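Local structure of collagen adhesin (Staphylococcus aureus, 2F68) at residues L20-S25 and G31-K36; V62-Y67 and A128-G133. The protein binds collagen, probably by closing its domains around the triple helix, which would let the bacterium adhere to host tissue. All coordinates share one frame; numbering follows the deposited sequence.

Interaction 1: residues L20-S25 and G31-K36; sequences LTVSPS and GKTTVK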
loop_
_atom_site.group_PDB
_atom_site.type_symbol
_atom_site.label_atom_id
_atom_site.label_comp_id
_atom_site.label_asym_id
_atom_site.label_seq_id
_atom_site.Cartn_x
_atom_site.Cartn_y
_atom_site.Cartn_z
ATOM N N LEU A 20 -1.077 8.897 -22.579
ATOM C CA LEU A 20 -0.645 8.529 -21.235
ATOM C C LEU A 20 -0.867 9.698 -20.278
ATOM O O LEU A 20 -0.229 10.748 -20.404
ATOM C CB LEU A 20 0.827 8.097 -21.240
ATOM C CG LEU A 20 1.444 7.562 -19.943
ATOM C CD1 LEU A 20 0.972 6.147 -19.635
ATOM C CD2 LEU A 20 2.957 7.604 -20.032
ATOM N N THR A 21 -1.783 9.512 -19.330
ATOM C CA THR A 21 -2.142 10.558 -18.369
ATOM C C THR A 21 -2.074 10.063 -16.928
ATOM O O THR A 21 -2.462 8.930 -16.633
ATOM C CB THR A 21 -3.561 11.117 -18.630
ATOM O OG1 THR A 21 -4.493 10.035 -18.757
ATOM C CG2 THR A 21 -3.591 11.966 -19.897
ATOM N N VAL A 22 -1.574 10.919 -16.040
ATOM C CA VAL A 22 -1.545 10.626 -14.607
ATOM C C VAL A 22 -2.295 11.709 -13.832
ATOM O O VAL A 22 -1.936 12.888 -13.884
ATOM C CB VAL A 22 -0.100 10.478 -14.057
ATOM C CG1 VAL A 22 -0.126 9.989 -12.617
ATOM C CG2 VAL A 22 0.712 9.518 -14.907
ATOM N N SER A 23 -3.342 11.293 -13.124
ATOM C CA SER A 23 -4.153 12.200 -12.316
ATOM C C SER A 23 -4.349 11.641 -10.905
ATOM O O SER A 23 -4.715 10.473 -10.750
ATOM C CB SER A 23 -5.507 12.451 -12.985
ATOM O OG SER A 23 -6.266 13.407 -12.266
ATOM N N PRO A 24 -4.104 12.469 -9.868
ATOM C CA PRO A 24 -3.656 13.866 -9.936
ATOM C C PRO A 24 -2.170 14.015 -10.272
ATOM O O PRO A 24 -1.383 13.094 -10.038
ATOM C CB PRO A 24 -3.933 14.385 -8.524
ATOM C CG PRO A 24 -3.805 13.187 -7.662
ATOM C CD PRO A 24 -4.289 12.023 -8.474
ATOM N N SER A 25 -1.805 15.174 -10.815
ATOM C CA SER A 25 -0.427 15.455 -11.220
ATOM C C SER A 25 0.441 15.957 -10.065
ATOM O O SER A 25 1.670 15.963 -10.165
ATOM C CB SER A 25 -0.405 16.461 -12.377
ATOM O OG SER A 25 -1.027 17.679 -12.009
ATOM N N GLY A 31 2.106 9.546 -1.385
ATOM C CA GLY A 31 0.746 9.727 -1.889
ATOM C C GLY A 31 0.417 8.819 -3.058
ATOM O O GLY A 31 1.314 8.288 -3.718
ATOM N N LYS A 32 -0.878 8.648 -3.313
ATOM C CA LYS A 32 -1.358 7.783 -4.389
ATOM C C LYS A 32 -1.858 8.589 -5.584
ATOM O O LYS A 32 -2.511 9.623 -5.418
ATOM C CB LYS A 32 -2.475 6.863 -3.884
ATOM C CG LYS A 32 -2.034 5.836 -2.850
ATOM C CD LYS A 32 -3.213 5.000 -2.376
ATOM C CE LYS A 32 -2.795 4.015 -1.297
ATOM N NZ LYS A 32 -3.941 3.190 -0.825
ATOM N N THR A 33 -1.543 8.106 -6.784
ATOM C CA THR A 33 -2.018 8.717 -8.028
ATOM C C THR A 33 -2.284 7.659 -9.106
ATOM O O THR A 33 -1.641 6.606 -9.127
ATOM C CB THR A 33 -1.057 9.828 -8.545
ATOM O OG1 THR A 33 -1.590 10.412 -9.740
ATOM C CG2 THR A 33 0.344 9.280 -8.822
ATOM N N THR A 34 -3.235 7.949 -9.990
ATOM C CA THR A 34 -3.697 6.980 -10.985
ATOM C C THR A 34 -3.099 7.243 -12.369
ATOM O O THR A 34 -3.156 8.365 -12.877
ATOM C CB THR A 34 -5.243 6.960 -11.079
ATOM O OG1 THR A 34 -5.810 7.100 -9.769
ATOM C CG2 THR A 34 -5.729 5.660 -11.698
ATOM N N VAL A 35 -2.533 6.195 -12.966
ATOM C CA VAL A 35 -1.934 6.266 -14.300
ATOM C C VAL A 35 -2.839 5.565 -15.316
ATOM O O VAL A 35 -3.276 4.434 -15.091
ATOM C CB VAL A 35 -0.521 5.619 -14.330
ATOM C CG1 VAL A 35 0.147 5.824 -15.689
ATOM C CG2 VAL A 35 0.357 6.183 -13.224
ATOM N N LYS A 36 -3.114 6.244 -16.429
ATOM C CA LYS A 36 -3.936 5.683 -17.498
ATOM C C LYS A 36 -3.182 5.660 -18.827
ATOM O O LYS A 36 -2.649 6.679 -19.268
ATOM C CB LYS A 36 -5.251 6.458 -17.635
ATOM C CG LYS A 36 -6.314 5.747 -18.462
ATOM C CD LYS A 36 -7.602 6.552 -18.521
ATOM C CE LYS A 36 -8.665 5.830 -19.332
ATOM N NZ LYS A 36 -9.936 6.603 -19.395
HETATM O O HOH W 1 -4.839 9.110 -15.282
HETATM O O HOH W 2 -5.129 8.129 -20.628
#

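Interaction 2: residues V62-Y67 and A128-G133; sequences VKIEGY and ATITSG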
loop_
_atom_site.group_PDB
_atom_site.type_symbol
_atom_site.label_atom_id
_atom_site.label_comp_id
_atom_site.label_asym_id
_atom_site.label_seq_id
_atom_site.Cartn_x
_atom_site.Cartn_y
_atom_site.Cartn_z
ATOM N N VAL A 62 13.337 10.879 -7.011
ATOM C CA VAL A 62 11.939 10.461 -6.900
ATOM C C VAL A 62 11.756 8.983 -7.242
ATOM O O VAL A 62 12.434 8.450 -8.125
ATOM C CB VAL A 62 10.987 11.329 -7.765
ATOM C CG1 VAL A 62 10.651 12.628 -7.049
ATOM C CG2 VAL A 62 11.581 11.597 -9.150
ATOM N N LYS A 63 10.836 8.331 -6.534
ATOM C CA LYS A 63 10.558 6.912 -6.730
ATOM C C LYS A 63 9.065 6.665 -6.932
ATOM O O LYS A 63 8.239 7.086 -6.118
ATOM C CB LYS A 63 11.082 6.098 -5.540
ATOM C CG LYS A 63 10.936 4.587 -5.682
ATOM C CD LYS A 63 11.598 3.859 -4.519
ATOM C CE LYS A 63 11.374 2.353 -4.587
ATOM N NZ LYS A 63 12.101 1.706 -5.716
ATOM N N ILE A 64 8.732 5.985 -8.026
ATOM C CA ILE A 64 7.355 5.592 -8.315
ATOM C C ILE A 64 7.208 4.082 -8.133
ATOM O O ILE A 64 7.969 3.300 -8.708
ATOM C CB ILE A 64 6.913 6.026 -9.746
ATOM C CG1 ILE A 64 7.026 7.550 -9.925
ATOM C CG2 ILE A 64 5.499 5.526 -10.068
ATOM C CD1 ILE A 64 6.122 8.390 -9.015
ATOM N N GLU A 65 6.233 3.685 -7.320
ATOM C CA GLU A 65 5.997 2.276 -7.019
ATOM C C GLU A 65 4.591 1.850 -7.434
ATOM O O GLU A 65 3.598 2.311 -6.866
ATOM C CB GLU A 65 6.223 1.996 -5.529
ATOM C CG GLU A 65 7.640 2.268 -5.040
ATOM C CD GLU A 65 7.818 1.990 -3.558
ATOM O OE1 GLU A 65 7.636 0.827 -3.138
ATOM O OE2 GLU A 65 8.152 2.935 -2.812
ATOM N N GLY A 66 4.520 0.974 -8.432
ATOM C CA GLY A 66 3.245 0.460 -8.926
ATOM C C GLY A 66 2.688 -0.630 -8.036
ATOM O O GLY A 66 3.357 -1.633 -7.781
ATOM N N TYR A 67 1.460 -0.432 -7.562
ATOM C CA TYR A 67 0.788 -1.416 -6.715
ATOM C C TYR A 67 0.489 -2.693 -7.498
ATOM O O TYR A 67 -0.132 -2.647 -8.564
ATOM C CB TYR A 67 -0.494 -0.832 -6.116
ATOM C CG TYR A 67 -0.259 0.254 -5.087
ATOM C CD1 TYR A 67 -0.306 1.601 -5.443
ATOM C CD2 TYR A 67 0.006 -0.066 -3.755
ATOM C CE1 TYR A 67 -0.094 2.604 -4.499
ATOM C CE2 TYR A 67 0.220 0.926 -2.805
ATOM C CZ TYR A 67 0.168 2.258 -3.182
ATOM O OH TYR A 67 0.380 3.242 -2.244
ATOM N N ALA A 128 8.580 13.396 -11.292
ATOM C CA ALA A 128 8.755 12.035 -11.786
ATOM C C ALA A 128 8.106 11.878 -13.158
ATOM O O ALA A 128 6.916 12.165 -13.329
ATOM C CB ALA A 128 8.177 11.033 -10.801
ATOM N N THR A 129 8.895 11.427 -14.130
ATOM C CA THR A 129 8.430 11.285 -15.508
ATOM C C THR A 129 8.062 9.836 -15.829
ATOM O O THR A 129 8.931 8.962 -15.900
ATOM C CB THR A 129 9.484 11.804 -16.520
ATOM O OG1 THR A 129 9.918 13.115 -16.135
ATOM C CG2 THR A 129 8.904 11.861 -17.931
ATOM N N ILE A 130 6.767 9.595 -16.014
ATOM C CA ILE A 130 6.264 8.281 -16.409
ATOM C C ILE A 130 6.129 8.231 -17.931
ATOM O O ILE A 130 5.493 9.099 -18.535
ATOM C CB ILE A 130 4.918 7.944 -15.711
ATOM C CG1 ILE A 130 5.094 7.951 -14.186
ATOM C CG2 ILE A 130 4.380 6.593 -16.187
ATOM C CD1 ILE A 130 3.797 7.947 -13.393
ATOM N N THR A 131 6.743 7.218 -18.540
ATOM C CA THR A 131 6.791 7.092 -19.998
ATOM C C THR A 131 6.177 5.785 -20.499
ATOM O O THR A 131 6.282 4.746 -19.844
ATOM C CB THR A 131 8.240 7.190 -20.532
ATOM O OG1 THR A 131 9.066 6.221 -19.873
ATOM C CG2 THR A 131 8.815 8.584 -20.307
ATOM N N SER A 132 5.537 5.857 -21.665
ATOM C CA SER A 132 4.999 4.683 -22.349
ATOM C C SER A 132 5.072 4.889 -23.861
ATOM O O SER A 132 4.192 5.512 -24.460
ATOM C CB SER A 132 3.560 4.398 -21.903
ATOM O OG SER A 132 3.064 3.211 -22.497
ATOM N N GLY A 133 6.138 4.370 -24.465
ATOM C CA GLY A 133 6.388 4.542 -25.894
ATOM C C GLY A 133 6.897 5.933 -26.212
ATOM O O GLY A 133 7.964 6.333 -25.743
#

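Interaction 1: residues L20-S25 and G31-K36
Thr21 and Lys36 form one hydrogen-bonded antiparallel pair between strands 20-23 and 31-36, Ser23 and Thr34 the next, with Val22 and Val35 as the non-hydrogen-bonded pair between them. The ladder is regular at Thr21, where Lys36 N to Thr21 O is 2.8 Å with an N-H...O angle of 167°. At Ser23 the pairing is less regular, Thr34 N lying 46° above the plane of the Ser23 carbonyl. Beyond it the peptide before Pro24 is cis, and a side chain takes over: Thr33 OG1, placed anti to its own N (chi1 -178°), donates to Pro24 O at 2.7 Å.

On the face carrying Thr21 and Thr34, a water bridges the two strands, donating to Thr21 O (2.7 Å) and Thr34 O (3.0 Å). The apolar contacts lie on the buried face, where Val22 CG2 sits 3.8 Å from both methyls of Val35, and Leu20 CD1 extends the patch to Val35 CG1 at 4.0 Å. On the other face Thr21 and Lys36 lie side by side, the extended lysine chain leading on to a cation-pi contact with Phe107. Antiparallel pairing of consecutive strands 17-27 and 31-40 across residues 28-30 makes a beta hairpin, consistent with this region's Ig-like family.

Interaction 2: residues V62-Y67 and A128-G133
Ala128 CB is the bump at the centre of this contact, and the branched side chains of Val62 and Ile64 form the shallow hollow that receives it. These two stand two residues apart on strand 62-66, both directed toward the other strand. The methyl is met at equal range by both neighbours: Val62 CG2 lies 3.8 Å from Ala128 CB, and Ile64 CG1 and CD1 each lie 3.8 Å from the same carbon. In Val62, chi1 of -81° sets CG2 between the backbone N and the carbonyl carbon, on the side facing Ala128, while in Ile64 a chi2 of -63° folds CD1 back so that it and CG1 meet the methyl together. A looser touch follows farther along, where Ile64 CG2 and Ile130 CD1 are 4.5 Å apart.

The strand axes approach to 7.8 Å and cross at -41°. Past Ala128 the strands diverge, from 6.0 Å between Val62 CA and Ala128 CA to 8.6 Å between Ile64 CA and Ile130 CA. All four touching residues are buried, and the chemistry is wholly apolar. Each strand takes its backbone hydrogen bonds elsewhere: 62-66 pairs with strand 104-116, as at Lys63 with Arg115, and 128-132 with strand 135-141, as at Ala128 with Val139. Val112 and Trp56 also pack on Ile64, while Ile130 continues onto Val22 and Val35 of strands 17-27 and 31-40.

In the fold
Interactions 1 and 2 have centres 10 Å apart and involve strands of the same mixed sheet, but join them differently. Interaction 1 links sequence neighbours edge to edge through backbone bonds, with one face buried and the other bearing exposed or partly exposed polar residues; interaction 2 brings together strands distant in sequence through side chains alone, entirely within the core. They bury 392 and 175 Å² respectively, both sides summed. Direct contact joins them: Leu20 CD2 rests 3.3 Å from Ile130 O, and Lys32 CE lies 3.4 Å from Tyr67 OH. Val112 packs on Thr33 and Val35 as well as on Ile64, making strand 104-116 a shared neighbour.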